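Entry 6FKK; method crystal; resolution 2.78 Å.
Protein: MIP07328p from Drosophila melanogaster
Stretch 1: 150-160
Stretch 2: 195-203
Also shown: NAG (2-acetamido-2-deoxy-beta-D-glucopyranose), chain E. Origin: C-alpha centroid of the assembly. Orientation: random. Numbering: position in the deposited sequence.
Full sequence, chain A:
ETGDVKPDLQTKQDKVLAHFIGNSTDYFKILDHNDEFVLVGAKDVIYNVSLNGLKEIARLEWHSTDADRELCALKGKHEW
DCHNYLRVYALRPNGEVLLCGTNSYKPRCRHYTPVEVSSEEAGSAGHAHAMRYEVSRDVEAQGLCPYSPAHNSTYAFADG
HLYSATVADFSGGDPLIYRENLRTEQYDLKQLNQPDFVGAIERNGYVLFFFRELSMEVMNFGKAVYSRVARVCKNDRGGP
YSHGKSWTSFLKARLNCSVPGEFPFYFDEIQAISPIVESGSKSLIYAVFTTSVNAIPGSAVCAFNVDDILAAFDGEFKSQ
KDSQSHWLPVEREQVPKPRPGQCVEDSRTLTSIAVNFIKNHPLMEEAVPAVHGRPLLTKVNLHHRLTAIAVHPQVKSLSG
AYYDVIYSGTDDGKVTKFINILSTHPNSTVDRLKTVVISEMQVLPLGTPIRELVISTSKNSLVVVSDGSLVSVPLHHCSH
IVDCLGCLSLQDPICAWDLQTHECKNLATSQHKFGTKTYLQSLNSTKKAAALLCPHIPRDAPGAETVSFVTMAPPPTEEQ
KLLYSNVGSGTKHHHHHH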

ATOM      1  N   ALA A 150      12.064  -4.385  10.187  1.00 83.39           N
ATOM      2  CA  ALA A 150      10.643  -4.206  10.454  1.00 87.99           C
ATOM      3  C   ALA A 150      10.001  -3.337   9.380  1.00111.06           C
ATOM      4  O   ALA A 150      10.517  -2.271   9.035  1.00 92.40           O
ATOM      5  CB  ALA A 150      10.443  -3.584  11.835  1.00 69.95           C
ATOM      6  N   HIS A 151       8.871  -3.807   8.845  1.00132.90           N
ATOM      7  CA  HIS A 151       8.164  -3.112   7.769  1.00124.39           C
ATOM      8  C   HIS A 151       7.263  -2.011   8.338  1.00107.77           C
ATOM      9  O   HIS A 151       6.044  -1.998   8.160  1.00106.86           O
ATOM     10  CB  HIS A 151       7.366  -4.107   6.935  1.00126.79           C
ATOM     11  CG  HIS A 151       8.175  -5.262   6.426  1.00123.68           C
ATOM     12  ND1 HIS A 151       9.034  -5.155   5.352  1.00121.49           N
ATOM     13  CD2 HIS A 151       8.249  -6.550   6.841  1.00123.15           C
ATOM     14  CE1 HIS A 151       9.605  -6.325   5.131  1.00122.92           C
ATOM     15  NE2 HIS A 151       9.147  -7.188   6.019  1.00122.95           N
ATOM     16  N   ASN A 152       7.896  -1.071   9.039  1.00 93.03           N
ATOM     17  CA  ASN A 152       7.212   0.078   9.618  1.00 61.65           C
ATOM     18  C   ASN A 152       7.436   1.363   8.830  1.00 57.99           C
ATOM     19  O   ASN A 152       6.802   2.376   9.141  1.00 65.49           O
ATOM     20  CB  ASN A 152       7.672   0.294  11.069  1.00 68.68           C
ATOM     21  CG  ASN A 152       9.146   0.648  11.162  1.00100.22           C
ATOM     22  OD1 ASN A 152       9.921   0.318  10.264  1.00104.29           O
ATOM     23  ND2 ASN A 152       9.549   1.325  12.238  1.00109.06           N
ATOM     24  N   SER A 153       8.312   1.346   7.823  1.00 56.33           N
ATOM     25  CA  SER A 153       8.749   2.555   7.140  1.00 48.22           C
ATOM     26  C   SER A 153       8.668   2.372   5.630  1.00 44.38           C
ATOM     27  O   SER A 153       8.742   1.252   5.118  1.00 67.22           O
ATOM     28  CB  SER A 153      10.184   2.926   7.545  1.00 55.56           C
ATOM     29  OG  SER A 153      11.093   1.887   7.230  1.00 81.73           O
ATOM     30  N   THR A 154       8.525   3.493   4.920  1.00 46.49           N
ATOM     31  CA  THR A 154       8.365   3.494   3.472  1.00 47.87           C
ATOM     32  C   THR A 154       9.136   4.671   2.883  1.00 50.40           C
ATOM     33  O   THR A 154       9.734   5.475   3.606  1.00 50.54           O
ATOM     34  CB  THR A 154       6.884   3.558   3.079  1.00 49.55           C
ATOM     35  OG1 THR A 154       6.750   3.317   1.672  1.00 64.27           O
ATOM     36  CG2 THR A 154       6.305   4.928   3.410  1.00 34.43           C
ATOM     37  N   TYR A 155       9.119   4.775   1.556  1.00 37.93           N
ATOM     38  CA  TYR A 155       9.832   5.841   0.866  1.00 45.26           C
ATOM     39  C   TYR A 155       9.208   6.042  -0.507  1.00 47.95           C
ATOM     40  O   TYR A 155       8.344   5.277  -0.940  1.00 53.01           O
ATOM     41  CB  TYR A 155      11.326   5.525   0.738  1.00 48.85           C
ATOM     42  CG  TYR A 155      11.635   4.428  -0.259  1.00 52.04           C
ATOM     43  CD1 TYR A 155      11.538   3.090   0.098  1.00 43.19           C
ATOM     44  CD2 TYR A 155      12.022   4.731  -1.559  1.00 59.78           C
ATOM     45  CE1 TYR A 155      11.817   2.085  -0.811  1.00 48.81           C
ATOM     46  CE2 TYR A 155      12.303   3.733  -2.475  1.00 54.06           C
ATOM     47  CZ  TYR A 155      12.200   2.412  -2.095  1.00 55.52           C
ATOM     48  OH  TYR A 155      12.478   1.414  -3.004  1.00 67.38           O
ATOM     49  N   ALA A 156       9.677   7.083  -1.195  1.00 39.33           N
ATOM     50  CA  ALA A 156       9.220   7.383  -2.547  1.00 44.80           C
ATOM     51  C   ALA A 156      10.227   8.312  -3.207  1.00 56.98           C
ATOM     52  O   ALA A 156      10.573   9.354  -2.641  1.00 60.32           O
ATOM     53  CB  ALA A 156       7.828   8.022  -2.533  1.00 37.58           C
ATOM     54  N   PHE A 157      10.693   7.934  -4.396  1.00 49.27           N
ATOM     55  CA  PHE A 157      11.660   8.720  -5.156  1.00 47.82           C
ATOM     56  C   PHE A 157      10.900   9.546  -6.188  1.00 52.99           C
ATOM     57  O   PHE A 157      10.409   9.007  -7.185  1.00 69.26           O
ATOM     58  CB  PHE A 157      12.691   7.810  -5.821  1.00 57.35           C
ATOM     59  CG  PHE A 157      13.905   8.536  -6.332  1.00 61.63           C
ATOM     60  CD1 PHE A 157      14.955   8.837  -5.481  1.00 68.74           C
ATOM     61  CD2 PHE A 157      14.001   8.905  -7.663  1.00 72.86           C
ATOM     62  CE1 PHE A 157      16.076   9.500  -5.947  1.00 83.28           C
ATOM     63  CE2 PHE A 157      15.120   9.567  -8.136  1.00 80.38           C
ATOM     64  CZ  PHE A 157      16.158   9.864  -7.276  1.00 83.01           C
ATOM     65  N   ALA A 158      10.810  10.856  -5.951  1.00 57.27           N
ATOM     66  CA  ALA A 158      10.013  11.751  -6.779  1.00 58.72           C
ATOM     67  C   ALA A 158      10.862  12.924  -7.249  1.00 71.83           C
ATOM     68  O   ALA A 158      11.471  13.620  -6.430  1.00 71.33           O
ATOM     69  CB  ALA A 158       8.789  12.262  -6.013  1.00 62.66           C
ATOM     70  N   ASP A 159      10.888  13.136  -8.568  1.00 71.85           N
ATOM     71  CA  ASP A 159      11.585  14.267  -9.188  1.00 77.16           C
ATOM     72  C   ASP A 159      13.043  14.348  -8.739  1.00 73.61           C
ATOM     73  O   ASP A 159      13.572  15.427  -8.461  1.00 80.15           O
ATOM     74  CB  ASP A 159      10.857  15.581  -8.914  1.00 99.21           C
ATOM     75  CG  ASP A 159       9.631  15.760  -9.789  1.00124.10           C
ATOM     76  OD1 ASP A 159       9.266  14.806 -10.508  1.00131.92           O
ATOM     77  OD2 ASP A 159       9.040  16.859  -9.761  1.00128.07           O
ATOM     78  N   GLY A 160      13.697  13.188  -8.665  1.00 67.82           N
ATOM     79  CA  GLY A 160      15.112  13.110  -8.378  1.00 64.18           C
ATOM     80  C   GLY A 160      15.503  13.180  -6.916  1.00 64.03           C
ATOM     81  O   GLY A 160      16.703  13.241  -6.620  1.00 80.34           O
ATOM     82  N   PRO A 195       4.200   6.684  14.642  1.00 47.25           N
ATOM     83  CA  PRO A 195       3.563   6.205  13.414  1.00 44.57           C
ATOM     84  C   PRO A 195       4.219   4.950  12.861  1.00 39.57           C
ATOM     85  O   PRO A 195       5.421   4.723  13.005  1.00 58.46           O
ATOM     86  CB  PRO A 195       3.747   7.381  12.452  1.00 45.11           C
ATOM     87  CG  PRO A 195       5.056   7.963  12.867  1.00 37.49           C
ATOM     88  CD  PRO A 195       5.151   7.775  14.367  1.00 46.63           C
ATOM     89  N   ASP A 196       3.393   4.127  12.218  1.00 49.99           N
ATOM     90  CA  ASP A 196       3.844   2.981  11.434  1.00 36.34           C
ATOM     91  C   ASP A 196       3.420   3.234   9.994  1.00 34.42           C
ATOM     92  O   ASP A 196       2.225   3.202   9.681  1.00 46.70           O
ATOM     93  CB  ASP A 196       3.258   1.670  11.963  1.00 53.93           C
ATOM     94  CG  ASP A 196       3.776   1.308  13.344  1.00 76.42           C
ATOM     95  OD1 ASP A 196       4.586   2.074  13.907  1.00 93.94           O
ATOM     96  OD2 ASP A 196       3.368   0.252  13.870  1.00 84.65           O
ATOM     97  N   PHE A 197       4.391   3.497   9.125  1.00 49.12           N
ATOM     98  CA  PHE A 197       4.097   3.874   7.751  1.00 37.06           C
ATOM     99  C   PHE A 197       3.820   2.644   6.895  1.00 42.85           C
ATOM    100  O   PHE A 197       4.412   1.578   7.088  1.00 55.88           O
ATOM    101  CB  PHE A 197       5.253   4.678   7.158  1.00 34.18           C
ATOM    102  CG  PHE A 197       5.549   5.948   7.902  1.00 44.72           C
ATOM    103  CD1 PHE A 197       4.886   7.122   7.585  1.00 43.79           C
ATOM    104  CD2 PHE A 197       6.486   5.969   8.923  1.00 45.40           C
ATOM    105  CE1 PHE A 197       5.152   8.293   8.268  1.00 50.21           C
ATOM    106  CE2 PHE A 197       6.757   7.138   9.610  1.00 52.10           C
ATOM    107  CZ  PHE A 197       6.089   8.301   9.283  1.00 50.98           C
ATOM    108  N   VAL A 198       2.906   2.804   5.939  1.00 50.06           N
ATOM    109  CA  VAL A 198       2.499   1.712   5.061  1.00 42.10           C
ATOM    110  C   VAL A 198       2.692   2.028   3.586  1.00 46.50           C
ATOM    111  O   VAL A 198       2.538   1.119   2.755  1.00 54.18           O
ATOM    112  CB  VAL A 198       1.034   1.295   5.317  1.00 45.91           C
ATOM    113  CG1 VAL A 198       0.796   1.022   6.797  1.00 41.93           C
ATOM    114  CG2 VAL A 198       0.078   2.355   4.795  1.00 53.86           C
ATOM    115  N   GLY A 199       3.012   3.267   3.222  1.00 37.17           N
ATOM    116  CA  GLY A 199       3.219   3.584   1.821  1.00 33.14           C
ATOM    117  C   GLY A 199       3.396   5.056   1.513  1.00 41.58           C
ATOM    118  O   GLY A 199       3.054   5.921   2.326  1.00 41.14           O
ATOM    119  N   ALA A 200       3.931   5.350   0.330  1.00 44.06           N
ATOM    120  CA  ALA A 200       4.145   6.718  -0.119  1.00 39.50           C
ATOM    121  C   ALA A 200       3.901   6.786  -1.618  1.00 41.66           C
ATOM    122  O   ALA A 200       4.455   5.983  -2.373  1.00 62.15           O
ATOM    123  CB  ALA A 200       5.561   7.200   0.216  1.00 40.04           C
ATOM    124  N   ILE A 201       3.068   7.735  -2.044  1.00 42.68           N
ATOM    125  CA  ILE A 201       2.698   7.886  -3.447  1.00 32.89           C
ATOM    126  C   ILE A 201       2.957   9.323  -3.875  1.00 47.68           C
ATOM    127  O   ILE A 201       2.584  10.264  -3.165  1.00 65.42           O
ATOM    128  CB  ILE A 201       1.224   7.520  -3.702  1.00 51.89           C
ATOM    129  CG1 ILE A 201       0.865   6.177  -3.059  1.00 55.51           C
ATOM    130  CG2 ILE A 201       0.959   7.475  -5.193  1.00 48.06           C
ATOM    131  CD1 ILE A 201       1.459   4.979  -3.765  1.00 74.92           C
ATOM    132  N   GLU A 202       3.583   9.490  -5.037  1.00 49.35           N
ATOM    133  CA  GLU A 202       3.757  10.798  -5.653  1.00 38.94           C
ATOM    134  C   GLU A 202       2.542  11.124  -6.513  1.00 45.99           C
ATOM    135  O   GLU A 202       2.031  10.260  -7.233  1.00 51.06           O
ATOM    136  CB  GLU A 202       5.028  10.820  -6.506  1.00 37.67           C
ATOM    137  CG  GLU A 202       5.250  12.110  -7.284  1.00 61.52           C
ATOM    138  CD  GLU A 202       6.269  11.950  -8.399  1.00 69.20           C
ATOM    139  OE1 GLU A 202       6.757  10.818  -8.605  1.00 74.78           O
ATOM    140  OE2 GLU A 202       6.581  12.957  -9.072  1.00 77.52           O
ATOM    141  N   ARG A 203       2.080  12.371  -6.437  1.00 44.88           N
ATOM    142  CA  ARG A 203       0.885  12.768  -7.183  1.00 44.36           C
ATOM    143  C   ARG A 203       0.809  14.284  -7.277  1.00 52.10           C
ATOM    144  O   ARG A 203       0.768  14.965  -6.246  1.00 40.92           O
ATOM    145  CB  ARG A 203      -0.373  12.213  -6.518  1.00 37.98           C
ATOM    146  CG  ARG A 203      -1.672  12.609  -7.201  1.00 44.08           C
ATOM    147  CD  ARG A 203      -1.906  11.810  -8.471  1.00 35.95           C
ATOM    148  NE  ARG A 203      -3.238  12.050  -9.018  1.00 47.80           N
ATOM    149  CZ  ARG A 203      -3.804  11.301  -9.958  1.00 54.17           C
ATOM    150  NH1 ARG A 203      -3.156  10.256 -10.454  1.00 46.16           N
ATOM    151  NH2 ARG A 203      -5.021  11.594 -10.397  1.00 60.90           N
TER
HETATM  152  C1  NAG E1014       8.752   1.762  13.355  1.00111.58           C
HETATM  153  C2  NAG E1014       9.368   1.134  14.621  1.00130.58           C
HETATM  154  C3  NAG E1014       8.778   1.746  15.893  1.00130.63           C
HETATM  155  C4  NAG E1014       8.838   3.266  15.845  1.00144.43           C
HETATM  156  C5  NAG E1014       8.152   3.756  14.579  1.00141.57           C
HETATM  157  C6  NAG E1014       8.194   5.260  14.428  1.00158.52           C
HETATM  158  C7  NAG E1014       8.023  -0.940  14.703  1.00144.20           C
HETATM  159  C8  NAG E1014       8.075  -2.438  14.692  1.00135.37           C
HETATM  160  N2  NAG E1014       9.206  -0.313  14.623  1.00144.18           N
HETATM  161  O3  NAG E1014       9.506   1.270  17.019  1.00119.74           O
HETATM  162  O4  NAG E1014       8.187   3.818  16.983  1.00155.49           O
HETATM  163  O5  NAG E1014       8.819   3.199  13.439  1.00114.25           O
HETATM  164  O6  NAG E1014       8.071   5.912  15.684  1.00165.56           O
HETATM  165  O7  NAG E1014       6.959  -0.330  14.779  1.00150.69           O

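The two stretches meet through strands 154-158 and 196-203, whose N-to-C directions differ by 11°, so they run nearly parallel, with a closest approach of 5.5 Å between their axes. The contact buries 488 Å², both sides summed. The backbones are closest at the start, where the CA atoms of Asn152 and Asp196 lie 4.8 Å apart, and they diverge along the strands until the CA atoms of Ala158 and Glu202 are separated by 6.4 Å.

This spacing is reflected in the hydrogen bonding. A single hydrogen bond crosses between the stretches, from Phe197 N to Asn152 O, with a donor-acceptor distance of 2.7 Å and an N-H...acceptor angle of 138°. It is short but clearly bent. The same carbonyl atom, Asn152 O, also comes within 3.3 Å of Phe197 O; both are acceptors, so this approach adds no bond. Beyond this point, the strands are held against each other by side-chain packing rather than by a ladder of main-chain hydrogen bonds. Within the first stretch, a weak hydrogen bond from Asn152 N to Ala150 O, 2.9 Å long, closes a tight local turn just before the crossing point.

Packing makes up most of the remaining contact. Thr154, Ala156 and Ala158 alternate with Tyr155 and Phe157 along their strand: the first three direct their CA-to-CB bonds toward the second stretch, the other two away from it. Ala200 and Glu202 likewise point toward the first stretch, whereas Ile201 between them points away. Thr154 reaches several neighbours, its CG2 lying 3.5 Å from Gly199 C, 3.9 Å from Phe197 CB and 4.0 Å from Ala200 CB. Gly199 offers only backbone to this contact; a CB there would point away from the first stretch, so the approach of the Thr154 methyl does not depend on the absence of a side chain. Further along, Ala156 CB and Ala200 CB meet at 3.7 Å in a small apolar contact, and Ala200 CB also packs 3.6 Å from Tyr155 O. Phe197 behaves differently: its CA-to-CB bond points toward the first stretch, but the end of the side chain leads away. Asn152 O lies at the edge of its ring, near the ring plane.

Charged groups gather at the far end. The methyl CB of Ala158 rests 3.5 Å from Glu202 CD, so the carboxylate end of the extended glutamate lies over a small apolar side chain. Nearby, Asp159 OD1 and Glu202 OE2 are 3.6 Å apart. These are like charges in close proximity, with no salt bridge between them; Asp159 OD2 and Glu202 OE2 are hydrogen-bonded elsewhere in the structure.

At the opposite end, the contact is flanked by a covalent sugar. Asn152 ND2 is bonded to NAG C1 at 1.4 Å, the N-glycosidic linkage of a glycosylated asparagine. The sugar also approaches the second stretch, with NAG C6 3.2 Å from Pro195 O and NAG O7 3.5 Å from Asp196 OD1, while NAG C8 lies 3.9 Å from Ala150 CB. The glycan therefore borders both stretches near the main-chain hydrogen bond.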